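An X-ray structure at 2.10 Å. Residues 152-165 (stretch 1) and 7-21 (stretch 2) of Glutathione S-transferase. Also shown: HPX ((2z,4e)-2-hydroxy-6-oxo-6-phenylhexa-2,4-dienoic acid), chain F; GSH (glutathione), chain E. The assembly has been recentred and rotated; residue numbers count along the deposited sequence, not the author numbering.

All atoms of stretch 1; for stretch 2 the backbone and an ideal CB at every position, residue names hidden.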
# COMPACT_ATOMS: atom_id res chain seq x y z
N SER A 152 -6.51 14.49 -7.07
CA SER A 152 -5.19 14.11 -6.59
C SER A 152 -4.64 12.86 -7.31
O SER A 152 -5.34 12.23 -8.12
CB SER A 152 -5.24 13.90 -5.08
OG SER A 152 -5.87 12.67 -4.77
N VAL A 153 -3.39 12.50 -7.02
CA VAL A 153 -2.82 11.26 -7.54
C VAL A 153 -3.59 9.97 -7.10
O VAL A 153 -3.46 8.93 -7.71
CB VAL A 153 -1.28 11.15 -7.25
CG1 VAL A 153 -0.48 12.17 -8.06
CG2 VAL A 153 -0.97 11.31 -5.76
N ALA A 154 -4.39 10.05 -6.03
CA ALA A 154 -5.25 8.92 -5.61
C ALA A 154 -6.35 8.63 -6.62
O ALA A 154 -6.67 7.49 -6.89
CB ALA A 154 -5.86 9.18 -4.23
N ASP A 155 -6.92 9.70 -7.18
CA ASP A 155 -7.94 9.61 -8.22
C ASP A 155 -7.39 9.03 -9.50
O ASP A 155 -8.08 8.28 -10.20
CB ASP A 155 -8.52 10.99 -8.49
CG ASP A 155 -9.20 11.59 -7.28
OD1 ASP A 155 -8.74 12.65 -6.79
OD2 ASP A 155 -10.19 10.98 -6.80
N ILE A 156 -6.15 9.39 -9.81
CA ILE A 156 -5.46 8.86 -10.99
C ILE A 156 -5.22 7.36 -10.83
O ILE A 156 -5.48 6.59 -11.74
CB ILE A 156 -4.12 9.61 -11.26
CG1 ILE A 156 -4.39 11.07 -11.63
CG2 ILE A 156 -3.33 8.92 -12.35
CD1 ILE A 156 -3.19 12.00 -11.46
N TYR A 157 -4.74 6.96 -9.66
CA TYR A 157 -4.51 5.55 -9.39
C TYR A 157 -5.85 4.80 -9.48
O TYR A 157 -5.94 3.79 -10.17
CB TYR A 157 -3.85 5.39 -8.02
CG TYR A 157 -3.31 4.01 -7.70
CD1 TYR A 157 -3.13 3.05 -8.69
CD2 TYR A 157 -2.95 3.68 -6.40
CE1 TYR A 157 -2.63 1.79 -8.39
CE2 TYR A 157 -2.44 2.43 -6.09
CZ TYR A 157 -2.29 1.49 -7.09
OH TYR A 157 -1.79 0.25 -6.81
N LEU A 158 -6.89 5.31 -8.81
CA LEU A 158 -8.23 4.68 -8.86
C LEU A 158 -8.75 4.52 -10.29
O LEU A 158 -9.21 3.44 -10.68
CB LEU A 158 -9.24 5.46 -8.01
CG LEU A 158 -10.69 4.93 -7.99
CD1 LEU A 158 -10.77 3.48 -7.47
CD2 LEU A 158 -11.55 5.84 -7.13
N PHE A 159 -8.65 5.59 -11.07
CA PHE A 159 -9.07 5.57 -12.47
C PHE A 159 -8.42 4.45 -13.28
O PHE A 159 -9.07 3.82 -14.12
CB PHE A 159 -8.78 6.94 -13.10
CG PHE A 159 -8.99 6.97 -14.58
CD1 PHE A 159 -10.24 7.27 -15.12
CD2 PHE A 159 -7.93 6.68 -15.46
CE1 PHE A 159 -10.43 7.29 -16.49
CE2 PHE A 159 -8.11 6.70 -16.83
CZ PHE A 159 -9.36 7.01 -17.35
N VAL A 160 -7.14 4.19 -13.03
CA VAL A 160 -6.41 3.17 -13.78
C VAL A 160 -6.88 1.75 -13.42
O VAL A 160 -7.13 0.93 -14.31
CB VAL A 160 -4.89 3.33 -13.61
CG1 VAL A 160 -4.13 2.09 -14.12
CG2 VAL A 160 -4.40 4.62 -14.31
N VAL A 161 -6.97 1.47 -12.13
CA VAL A 161 -7.49 0.21 -11.62
C VAL A 161 -8.93 -0.01 -12.12
O VAL A 161 -9.25 -1.07 -12.61
CB VAL A 161 -7.39 0.11 -10.06
CG1 VAL A 161 -8.09 -1.15 -9.53
CG2 VAL A 161 -5.91 0.13 -9.60
N LEU A 162 -9.79 1.01 -12.02
CA LEU A 162 -11.16 0.89 -12.55
C LEU A 162 -11.20 0.53 -14.04
O LEU A 162 -12.07 -0.24 -14.47
CB LEU A 162 -12.00 2.13 -12.27
CG LEU A 162 -12.40 2.41 -10.82
CD1 LEU A 162 -13.22 3.71 -10.76
CD2 LEU A 162 -13.15 1.24 -10.17
N GLY A 163 -10.26 1.07 -14.81
CA GLY A 163 -10.15 0.78 -16.24
C GLY A 163 -9.91 -0.68 -16.56
O GLY A 163 -10.19 -1.14 -17.67
N TRP A 164 -9.42 -1.44 -15.59
CA TRP A 164 -9.17 -2.86 -15.80
C TRP A 164 -10.43 -3.71 -15.87
O TRP A 164 -10.38 -4.86 -16.32
CB TRP A 164 -8.28 -3.41 -14.70
CG TRP A 164 -6.90 -2.87 -14.70
CD1 TRP A 164 -6.27 -2.23 -15.73
CD2 TRP A 164 -5.97 -2.94 -13.62
NE1 TRP A 164 -4.99 -1.89 -15.35
CE2 TRP A 164 -4.78 -2.31 -14.06
CE3 TRP A 164 -6.01 -3.48 -12.33
CZ2 TRP A 164 -3.64 -2.20 -13.25
CZ3 TRP A 164 -4.89 -3.37 -11.51
CH2 TRP A 164 -3.71 -2.73 -11.98
N SER A 165 -11.54 -3.16 -15.40
CA SER A 165 -12.77 -3.92 -15.20
C SER A 165 -13.36 -4.48 -16.49
O SER A 165 -13.88 -5.59 -16.49
CB SER A 165 -13.79 -3.08 -14.44
OG SER A 165 -14.04 -1.91 -15.18
N UNK A 7 2.06 -1.24 -21.35
CA UNK A 7 0.79 -0.61 -21.77
C UNK A 7 -0.41 -1.10 -20.97
O UNK A 7 -0.65 -2.31 -20.88
CB UNK A 7 0.54 -0.88 -23.26
N UNK A 8 -1.12 -0.16 -20.35
CA UNK A 8 -2.37 -0.46 -19.65
C UNK A 8 -2.22 -1.00 -18.24
O UNK A 8 -3.21 -1.06 -17.50
CB UNK A 8 -3.17 -1.47 -20.47
N UNK A 9 -1.00 -1.37 -17.86
CA UNK A 9 -0.69 -1.84 -16.51
C UNK A 9 -0.77 -0.69 -15.53
O UNK A 9 -1.04 0.45 -15.91
CB UNK A 9 0.70 -2.49 -16.46
N UNK A 10 -0.54 -0.99 -14.25
CA UNK A 10 -0.68 0.04 -13.20
C UNK A 10 0.28 1.22 -13.38
O UNK A 10 0.07 2.27 -12.78
CB UNK A 10 -0.45 -0.59 -11.83
N UNK A 11 1.33 1.03 -14.19
CA UNK A 11 2.28 2.10 -14.51
C UNK A 11 1.63 3.25 -15.26
O UNK A 11 2.20 4.34 -15.33
CB UNK A 11 3.44 1.54 -15.34
N UNK A 12 0.43 3.02 -15.78
CA UNK A 12 -0.34 4.06 -16.43
C UNK A 12 -0.67 5.17 -15.42
O UNK A 12 -0.90 6.32 -15.81
CB UNK A 12 -1.62 3.48 -17.04
N UNK A 13 -0.67 4.82 -14.13
CA UNK A 13 -0.93 5.77 -13.06
C UNK A 13 0.18 6.84 -12.89
O UNK A 13 -0.11 8.03 -12.98
CB UNK A 13 -1.11 5.00 -11.75
N UNK A 14 1.44 6.43 -12.59
CA UNK A 14 2.50 7.44 -12.69
C UNK A 14 2.62 8.12 -14.06
O UNK A 14 2.86 9.32 -14.11
CB UNK A 14 3.84 6.79 -12.35
N UNK A 15 2.43 7.37 -15.15
CA UNK A 15 2.41 7.98 -16.50
C UNK A 15 1.47 9.18 -16.54
O UNK A 15 1.89 10.30 -16.85
CB UNK A 15 1.98 6.95 -17.55
N UNK A 16 0.20 8.97 -16.20
CA UNK A 16 -0.77 10.08 -16.15
C UNK A 16 -0.31 11.18 -15.20
O UNK A 16 -0.45 12.36 -15.53
CB UNK A 16 -2.15 9.57 -15.72
N UNK A 17 0.20 10.82 -14.02
CA UNK A 17 0.65 11.82 -13.03
C UNK A 17 1.77 12.70 -13.58
O UNK A 17 1.75 13.92 -13.42
CB UNK A 17 1.13 11.12 -11.75
N UNK A 18 2.76 12.07 -14.22
CA UNK A 18 3.86 12.80 -14.88
C UNK A 18 3.35 13.83 -15.89
O UNK A 18 3.86 14.96 -15.93
CB UNK A 18 4.79 11.81 -15.59
N UNK A 19 2.35 13.46 -16.69
CA UNK A 19 1.76 14.37 -17.68
C UNK A 19 0.93 15.46 -17.04
O UNK A 19 0.96 16.60 -17.49
CB UNK A 19 0.89 13.59 -18.67
N UNK A 20 0.20 15.10 -15.99
CA UNK A 20 -0.52 16.09 -15.20
C UNK A 20 0.44 17.12 -14.61
O UNK A 20 0.15 18.31 -14.58
CB UNK A 20 -1.31 15.41 -14.08
N UNK A 21 1.60 16.65 -14.15
CA UNK A 21 2.63 17.48 -13.55
C UNK A 21 3.35 18.34 -14.59
O UNK A 21 3.96 19.36 -14.24
CB UNK A 21 3.64 16.60 -12.81
CB3 HPX F . -4.12 -3.90 -20.12
CB4 HPX F . -5.45 -3.95 -19.72
CB5 HPX F . -5.78 -4.41 -18.44
CB6 HPX F . -4.77 -4.79 -17.56
CB1 HPX F . -3.44 -4.72 -17.96
CB2 HPX F . -3.12 -4.28 -19.23
CA6 HPX F . -2.35 -5.15 -17.02
OA4 HPX F . -1.27 -5.49 -17.48
CA5 HPX F . -2.55 -5.17 -15.56
CA4 HPX F . -2.04 -6.20 -14.89
CA3 HPX F . -2.17 -6.31 -13.43
CA2 HPX F . -1.40 -7.15 -12.73
OA3 HPX F . -0.50 -7.96 -13.28
CA1 HPX F . -1.56 -7.20 -11.30
OA2 HPX F . -0.71 -7.82 -10.62
OA1 HPX F . -2.54 -6.62 -10.80
N1 GSH E . 3.32 -3.63 -5.19
CA1 GSH E . 3.48 -3.20 -6.59
C1 GSH E . 3.11 -1.75 -6.75
O11 GSH E . 2.14 -1.28 -6.11
O12 GSH E . 3.74 -1.01 -7.54
CB1 GSH E . 2.63 -4.00 -7.57
CG1 GSH E . 3.00 -3.65 -9.02
CD1 GSH E . 2.38 -4.64 -9.96
OE1 GSH E . 1.58 -5.63 -9.40
N2 GSH E . 2.62 -4.52 -11.27
CA2 GSH E . 2.13 -5.43 -12.29
C2 GSH E . 3.24 -6.18 -12.95
O2 GSH E . 4.38 -5.52 -13.39
CB2 GSH E . 1.35 -4.69 -13.38
SG2 GSH E . -0.12 -3.91 -12.69
N3 GSH E . 3.09 -7.48 -13.09
CA3 GSH E . 3.78 -8.42 -12.22
C3 GSH E . 4.74 -9.19 -13.07
O31 GSH E . 4.89 -8.81 -14.25
O32 GSH E . 5.37 -10.17 -12.61

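Position 7 has phi/psi of -49/124, and its ideal CB lies out of reach of stretch 1; the negative phi admits proline among many others. It is Pro7, whose O lies 3.6 Å from HPX CB2.

At position 8 phi is +83°, which by itself favours glycine, and an ideal CB would sit 2.6 Å from HPX CB3, a clash. The residue is Gly8. Its carbonyl accepts the hydrogen bond across the stretches, Trp164 NE1 to Gly8 O at 2.9 Å with an N-H...O angle of 157°.

At position 9 CA-to-CB points away from stretch 1, toward glutathione, which favours something small. Ala9 fits, with CB 3.9 Å from GSH CB2, and opens a type I turn ending at 12.

The ideal CB at position 10 points sideways, 3.8 Å from Trp164 CZ2, with glutathione sulfur nearby; serine, alanine or cysteine would suit. Cys10 is found, chi1 p, placing SG 3.0 Å from GSH SG2 while CB packs 3.8 Å from Trp164 CZ2.

Position 11 points away, and stretch 1 sets no preference; it is Ser11.

Position 12 points toward stretch 1, its ideal CB 4.1 Å from Val160 CG2, inviting an aliphatic chain. Leu12 answers with CG 3.8 Å from Val160 CG2.

Position 13 is the tightest backbone approach, its CA 5.1 Å from Tyr157 CA. The ideal CB lies 4.2 Å from both Tyr157 CD1 and Val160 CG2, so alanine, serine or glycine would be comfortable. Ser13 places OG 3.5 Å from Tyr157 CA.

Positions 14 and 15 have no contact with stretch 1, so it leaves their identities open. They are Pro14 and His15.

At position 16 the ideal CB points toward stretch 1, 3.6 Å from Ile156 CG2, with Val160 and Phe159 also offering carbon; a branched aliphatic suits. Ile16 sets CG2 3.5 Å from Ile156 CG2 and CD1 3.9 Å from Val160 CG2.

The ideal CB at position 17 lies 4.2 Å from Val153 CG1 and 4.4 Å from Ile156 CD1, favouring a small apolar group. Ala17 helps form the hole that receives Ile156, together with Ser13, Ile16 and position 20.

Positions 18 and 19 are out of reach: Leu18 and Arg19. Arg19 NE donates to His15 NE2 at 3.0 Å.

Position 20 points toward Ile156 CD1, 4.7 Å from the ideal CB; aliphatic or long polar chains would fit. Glu20 lays CG 4.2 Å from Ile156 CD1, and its carboxylate bonds elsewhere in the structure.

Position 21, out of reach, is Ala21.

Stretch 2, residues 7-21: PGACSLSPHIALREA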
# COMPACT_ATOMS: atom_id res chain seq x y z
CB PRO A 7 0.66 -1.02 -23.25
CG PRO A 7 2.06 -1.18 -23.71
CD PRO A 7 2.84 -1.73 -22.51
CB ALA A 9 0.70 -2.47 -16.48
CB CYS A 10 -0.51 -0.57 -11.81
SG CYS A 10 1.09 -1.39 -11.57
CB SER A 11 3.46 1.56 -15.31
OG SER A 11 3.04 0.59 -16.24
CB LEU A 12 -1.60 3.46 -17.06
CG LEU A 12 -2.67 4.39 -17.68
CD1 LEU A 12 -2.14 5.28 -18.83
CD2 LEU A 12 -3.89 3.58 -18.12
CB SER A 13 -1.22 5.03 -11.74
OG SER A 13 -1.31 5.95 -10.66
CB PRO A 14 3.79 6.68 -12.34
CG PRO A 14 3.42 5.24 -12.16
CD PRO A 14 1.94 5.14 -12.06
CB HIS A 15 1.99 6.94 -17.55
CG HIS A 15 2.15 7.40 -18.97
ND1 HIS A 15 2.04 6.54 -20.04
CD2 HIS A 15 2.42 8.62 -19.49
CE1 HIS A 15 2.21 7.22 -21.16
NE2 HIS A 15 2.45 8.48 -20.85
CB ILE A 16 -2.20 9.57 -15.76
CG1 ILE A 16 -2.82 8.76 -16.90
CG2 ILE A 16 -3.12 10.74 -15.39
CD1 ILE A 16 -4.02 7.84 -16.45
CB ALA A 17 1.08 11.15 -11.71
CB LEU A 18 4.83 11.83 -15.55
CG LEU A 18 5.70 11.01 -14.59
CD1 LEU A 18 6.25 9.75 -15.25
CD2 LEU A 18 6.84 11.87 -14.05
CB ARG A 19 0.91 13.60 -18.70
CG ARG A 19 1.74 12.69 -19.55
CD ARG A 19 0.96 12.18 -20.73
NE ARG A 19 1.82 11.31 -21.52
CZ ARG A 19 2.48 11.68 -22.61
NH1 ARG A 19 2.37 12.91 -23.09
NH2 ARG A 19 3.26 10.79 -23.23
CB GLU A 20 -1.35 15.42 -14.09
CG GLU A 20 -2.62 14.71 -14.56
CD GLU A 20 -3.74 15.66 -15.02
OE1 GLU A 20 -3.74 16.86 -14.66
OE2 GLU A 20 -4.64 15.19 -15.73
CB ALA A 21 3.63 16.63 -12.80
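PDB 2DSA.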